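PDB 6NZS: dextranase, which hydrolyses internal alpha-1,6-glucosidic linkages of dextran and belongs to glycoside hydrolase family 49. Local coordinates for residues I414-T419 / K472-E477; K444-T447 / S452-H455. One frame throughout, in Å; residues are numbered along the deposited sequence.

How the interactions relate
Both contacts lie in the parallel beta-solenoid. Interaction 1 is apolar core: four buried side chains bring strand 414-415 and the residue after it against strand 469-482 across the inside of the coil, without a hydrogen bond between them. Interaction 2 is more polar, and buried on its serine side, while Tyr445 and Asn446 remain partly exposed; it joins the loops flanking strand 450-452, which pairs in parallel with strand 414-415. The two meet where Gln415 OE1 accepts the backbone N-H of Ser453 (2.9 Å between Gln415 OE1 and Ser453 N), so the strand supplying the core of interaction 1 also holds the serine loop of interaction 2.

Interaction 1: residues I414-T419 / K472-E477; sequences IQWGWT and KNMRFE
The methyl end of Met474 sits over one face of the Trp416 indole, with CE of Met474 3.4 Å from CD2 of Trp416. This is the tight part of the contact. The carbon lies 3.6 Å from the centroid of the five-membered ring, a CH-pi approach, while the sulfur, SD of Met474, stands farther off in an oblique Met-aromatic position. Methionine suits the place because its unbranched chain can bend at the end: chi3 of -62° folds CE back over the indole. Phe476, two residues along strand 469-482, inclines its side chain the same way as Met474 and continues the apolar surface. Its ring plane is only 19° from that of Trp416, yet the rings are slid so far apart that they barely overlap, and the touch is between CZ of Phe476 and CZ3 of Trp416 at 4.0 Å. Ile414 completes the row, its CG2 branch 3.8 Å from CE2 of Phe476. Chi1 of -72° places CG1 beside the backbone N and turns CG2 anti to it, so the beta-branch offers this methyl to the ring while CD1 reaches the same ring at CD2 and CE2.

Away from this core the chemistry changes. The side chains of Arg475 and Glu477 lie on the other side of the strand, partly exposed, and form a salt bridge with Arg475 NE 3.3 Å from Glu477 OE1; Lys503 on strand 495-507 touches both. Gln415, its side chain far from residues 472-477, turns OE1 onto the N-H of Gly417, 2.8 Å from Gly417 N, steadying the turn that follows the strand. Polar bonds thus lie on strand faces turned from the contact, buried at Gln415 and partly exposed at Arg475 and Glu477. The two segments themselves meet through apolar packing alone, which implies dispersion and the exclusion of water.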
loop_
_atom_site.group_PDB
_atom_site.type_symbol
_atom_site.label_atom_id
_atom_site.label_comp_id
_atom_site.label_asym_id
_atom_site.label_seq_id
_atom_site.Cartn_x
_atom_site.Cartn_y
_atom_site.Cartn_z
ATOM N N ILE A 414 0.188 10.165 0.576
ATOM C CA ILE A 414 1.489 10.593 0.060
ATOM C C ILE A 414 2.186 11.447 1.117
ATOM O O ILE A 414 1.580 12.364 1.679
ATOM C CB ILE A 414 1.289 11.395 -1.233
ATOM C CG1 ILE A 414 0.871 10.466 -2.374
ATOM C CG2 ILE A 414 2.551 12.182 -1.585
ATOM C CD1 ILE A 414 0.048 11.151 -3.462
ATOM N N GLN A 415 3.473 11.170 1.373
ATOM C CA GLN A 415 4.253 11.861 2.401
ATOM C C GLN A 415 5.578 12.338 1.816
ATOM O O GLN A 415 6.287 11.554 1.185
ATOM C CB GLN A 415 4.564 10.877 3.532
ATOM C CG GLN A 415 5.407 11.455 4.674
ATOM C CD GLN A 415 4.671 12.541 5.413
ATOM O OE1 GLN A 415 4.984 13.722 5.287
ATOM N NE2 GLN A 415 3.654 12.146 6.180
ATOM N N TRP A 416 5.936 13.605 2.065
ATOM C CA TRP A 416 7.296 14.067 1.784
ATOM C C TRP A 416 7.902 14.867 2.931
ATOM O O TRP A 416 9.009 15.406 2.777
ATOM C CB TRP A 416 7.414 14.814 0.443
ATOM C CG TRP A 416 6.767 16.168 0.371
ATOM C CD1 TRP A 416 7.294 17.364 0.784
ATOM C CD2 TRP A 416 5.477 16.469 -0.181
ATOM N NE1 TRP A 416 6.407 18.384 0.522
ATOM C CE2 TRP A 416 5.285 17.862 -0.066
ATOM C CE3 TRP A 416 4.473 15.696 -0.778
ATOM C CZ2 TRP A 416 4.127 18.499 -0.519
ATOM C CZ3 TRP A 416 3.314 16.329 -1.216
ATOM C CH2 TRP A 416 3.152 17.716 -1.080
ATOM N N GLY A 417 7.231 14.934 4.080
ATOM C CA GLY A 417 7.729 15.670 5.229
ATOM C C GLY A 417 8.530 14.840 6.213
ATOM O O GLY A 417 9.321 13.976 5.808
ATOM N N TRP A 418 8.320 15.111 7.510
ATOM C CA TRP A 418 9.004 14.505 8.662
ATOM C C TRP A 418 10.393 15.080 8.937
ATOM O O TRP A 418 10.812 15.137 10.097
ATOM C CB TRP A 418 9.082 12.975 8.601
ATOM C CG TRP A 418 7.771 12.224 8.717
ATOM C CD1 TRP A 418 7.237 11.368 7.790
ATOM C CD2 TRP A 418 6.870 12.211 9.841
ATOM N NE1 TRP A 418 6.052 10.846 8.255
ATOM C CE2 TRP A 418 5.803 11.347 9.508
ATOM C CE3 TRP A 418 6.852 12.863 11.083
ATOM C CZ2 TRP A 418 4.738 11.102 10.375
ATOM C CZ3 TRP A 418 5.791 12.615 11.948
ATOM C CH2 TRP A 418 4.742 11.748 11.583
ATOM N N THR A 419 11.140 15.433 7.895
ATOM C CA THR A 419 12.437 16.089 8.037
ATOM C C THR A 419 12.598 17.040 6.865
ATOM O O THR A 419 11.928 16.880 5.838
ATOM C CB THR A 419 13.614 15.089 8.019
ATOM O OG1 THR A 419 13.794 14.549 6.700
ATOM C CG2 THR A 419 13.441 13.948 8.997
ATOM N N LYS A 472 11.361 20.384 -4.635
ATOM C CA LYS A 472 10.870 21.089 -5.812
ATOM C C LYS A 472 10.529 20.138 -6.952
ATOM O O LYS A 472 11.022 19.009 -7.030
ATOM C CB LYS A 472 11.871 22.153 -6.286
ATOM C CG LYS A 472 13.200 21.580 -6.735
ATOM C CD LYS A 472 14.143 22.693 -7.165
ATOM C CE LYS A 472 15.441 22.119 -7.696
ATOM N NZ LYS A 472 16.419 23.204 -7.981
ATOM N N ASN A 473 9.677 20.632 -7.854
ATOM C CA ASN A 473 9.400 19.962 -9.120
ATOM C C ASN A 473 8.818 18.569 -8.896
ATOM O O ASN A 473 9.329 17.564 -9.386
ATOM C CB ASN A 473 10.645 19.928 -10.010
ATOM C CG ASN A 473 11.121 21.315 -10.385
ATOM O OD1 ASN A 473 10.314 22.204 -10.664
ATOM N ND2 ASN A 473 12.435 21.512 -10.382
ATOM N N MET A 474 7.730 18.523 -8.135
ATOM C CA MET A 474 6.999 17.291 -7.875
ATOM C C MET A 474 5.623 17.448 -8.491
ATOM O O MET A 474 4.915 18.418 -8.191
ATOM C CB MET A 474 6.887 17.024 -6.376
ATOM C CG MET A 474 8.218 17.049 -5.657
ATOM S SD MET A 474 8.217 15.998 -4.197
ATOM C CE MET A 474 6.960 16.796 -3.225
ATOM N N ARG A 475 5.257 16.512 -9.356
ATOM C CA ARG A 475 3.986 16.544 -10.065
ATOM C C ARG A 475 3.190 15.289 -9.744
ATOM O O ARG A 475 3.694 14.169 -9.879
ATOM C CB ARG A 475 4.203 16.646 -11.579
ATOM C CG ARG A 475 2.911 16.748 -12.385
ATOM C CD ARG A 475 3.211 17.092 -13.841
ATOM N NE ARG A 475 2.001 17.279 -14.639
ATOM C CZ ARG A 475 1.485 18.463 -14.958
ATOM N NH1 ARG A 475 2.074 19.580 -14.548
ATOM N NH2 ARG A 475 0.378 18.532 -15.695
ATOM N N PHE A 476 1.949 15.483 -9.313
ATOM C CA PHE A 476 1.023 14.397 -9.012
ATOM C C PHE A 476 -0.168 14.601 -9.935
ATOM O O PHE A 476 -0.903 15.581 -9.783
ATOM C CB PHE A 476 0.569 14.472 -7.553
ATOM C CG PHE A 476 1.695 14.452 -6.564
ATOM C CD1 PHE A 476 2.289 15.628 -6.144
ATOM C CD2 PHE A 476 2.164 13.255 -6.054
ATOM C CE1 PHE A 476 3.337 15.614 -5.230
ATOM C CE2 PHE A 476 3.208 13.230 -5.154
ATOM C CZ PHE A 476 3.800 14.400 -4.736
ATOM N N GLU A 477 -0.367 13.697 -10.889
ATOM C CA GLU A 477 -1.426 13.855 -11.881
ATOM C C GLU A 477 -2.352 12.654 -11.838
ATOM O O GLU A 477 -1.905 11.518 -12.037
ATOM C CB GLU A 477 -0.863 14.042 -13.293
ATOM C CG GLU A 477 -1.962 14.144 -14.337
ATOM C CD GLU A 477 -1.526 14.806 -15.628
ATOM O OE1 GLU A 477 -0.372 15.273 -15.706
ATOM O OE2 GLU A 477 -2.356 14.861 -16.562
#

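Interaction 2: residues K444-T447 / S452-H455; sequences KYNT and SSSH
OG of Ser454 comes up beside the root of the Tyr445 side chain, 3.3 Å from both CB and CG of Tyr445, meeting the ring obliquely. The hydroxyl gets there because Ser454 turns OG between its own backbone N and carbonyl carbon (chi1 56°). Next to it, Ser453 packs on Asn446, its OG 3.5 Å from CB of Asn446, whose amide leads away from the contact. The backbones come together here too: CA of Ser453 points a hydrogen at O of Tyr445, a CA-H...O contact of 3.6 Å between Ser453 CA and Tyr445 O, with an angle of 152° at the hydrogen. Serine is small enough at both places for the two loops to lie this close.

The first shell is set by polar bonds reaching outward. Ser453 OG donates to O of Ser454, at 3.2 Å from it, a bond within the loop that favours this rotation of the hydroxyl. Ser454 OG, which only packs against the tyrosine, bonds to the carbonyl of Met459, and the carbonyl of Tyr445 accepts from the side-chain amide of Asn451. The tyrosine ring packs edge-to-face with Tyr492, whose carbonyl, on strand 489-493, the parallel neighbour of strand 450-452 in the sheet, is bonded by OG of Ser452, a side chain directed away from residues 444-447. Replacing Tyr445 by alanine would probably open a gap beside Ser454 and cost the Tyr492 ring this edge-to-face neighbour.

Farther out, a backbone bond ties Ser453 to Trp418 of the preceding coil. Here the loops before and after strand 450-452 fold together beside a parallel sheet, as fits the beta-solenoid architecture assigned to this family.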
loop_
_atom_site.group_PDB
_atom_site.type_symbol
_atom_site.label_atom_id
_atom_site.label_comp_id
_atom_site.label_asym_id
_atom_site.label_seq_id
_atom_site.Cartn_x
_atom_site.Cartn_y
_atom_site.Cartn_z
ATOM N N LYS A 444 -4.581 16.759 12.814
ATOM C CA LYS A 444 -3.274 16.118 12.917
ATOM C C LYS A 444 -2.334 16.596 11.818
ATOM O O LYS A 444 -2.758 17.003 10.735
ATOM C CB LYS A 444 -3.414 14.598 12.817
ATOM C CG LYS A 444 -4.287 13.982 13.882
ATOM C CD LYS A 444 -3.463 13.316 14.935
ATOM C CE LYS A 444 -4.327 12.558 15.914
ATOM N NZ LYS A 444 -3.917 12.908 17.299
ATOM N N TYR A 445 -1.036 16.538 12.108
ATOM C CA TYR A 445 -0.037 17.013 11.154
ATOM C C TYR A 445 0.260 16.009 10.049
ATOM O O TYR A 445 0.769 16.411 8.994
ATOM C CB TYR A 445 1.292 17.339 11.849
ATOM C CG TYR A 445 1.222 18.385 12.937
ATOM C CD1 TYR A 445 1.342 19.737 12.637
ATOM C CD2 TYR A 445 1.065 18.015 14.266
ATOM C CE1 TYR A 445 1.296 20.701 13.645
ATOM C CE2 TYR A 445 1.010 18.966 15.278
ATOM C CZ TYR A 445 1.124 20.303 14.958
ATOM O OH TYR A 445 1.078 21.247 15.966
ATOM N N ASN A 446 -0.024 14.727 10.265
ATOM C CA ASN A 446 0.363 13.657 9.344
ATOM C C ASN A 446 -0.880 12.917 8.857
ATOM O O ASN A 446 -1.114 11.763 9.218
ATOM C CB ASN A 446 1.390 12.690 9.990
ATOM C CG ASN A 446 0.839 11.958 11.208
ATOM O OD1 ASN A 446 0.125 12.537 12.029
ATOM N ND2 ASN A 446 1.172 10.676 11.326
ATOM N N THR A 447 -1.670 13.578 8.020
ATOM C CA THR A 447 -2.873 12.968 7.461
ATOM C C THR A 447 -3.167 13.658 6.134
ATOM O O THR A 447 -2.349 14.443 5.644
ATOM C CB THR A 447 -4.019 12.980 8.492
ATOM O OG1 THR A 447 -5.140 12.220 8.007
ATOM C CG2 THR A 447 -4.455 14.401 8.788
ATOM N N SER A 452 3.068 16.945 3.842
ATOM C CA SER A 452 4.403 17.120 4.412
ATOM C C SER A 452 4.188 17.260 5.914
ATOM O O SER A 452 3.833 18.338 6.404
ATOM C CB SER A 452 5.102 18.351 3.850
ATOM O OG SER A 452 6.273 18.636 4.623
ATOM N N SER A 453 4.369 16.164 6.642
ATOM C CA SER A 453 4.210 16.207 8.086
ATOM C C SER A 453 5.281 17.095 8.714
ATOM O O SER A 453 6.375 17.282 8.161
ATOM C CB SER A 453 4.313 14.800 8.674
ATOM O OG SER A 453 4.112 14.821 10.086
ATOM N N SER A 454 4.958 17.637 9.886
ATOM C CA SER A 454 5.939 18.326 10.714
ATOM C C SER A 454 7.011 17.336 11.185
ATOM O O SER A 454 6.946 16.136 10.919
ATOM C CB SER A 454 5.220 18.999 11.878
ATOM O OG SER A 454 4.467 18.046 12.607
ATOM N N HIS A 455 8.009 17.848 11.916
ATOM C CA HIS A 455 9.216 17.071 12.188
ATOM C C HIS A 455 8.959 15.936 13.175
ATOM O O HIS A 455 8.339 16.130 14.221
ATOM C CB HIS A 455 10.307 17.982 12.744
ATOM C CG HIS A 455 11.693 17.471 12.498
ATOM N ND1 HIS A 455 12.217 16.384 13.166
ATOM C CD2 HIS A 455 12.657 17.889 11.644
ATOM C CE1 HIS A 455 13.448 16.160 12.737
ATOM N NE2 HIS A 455 13.739 17.059 11.815
#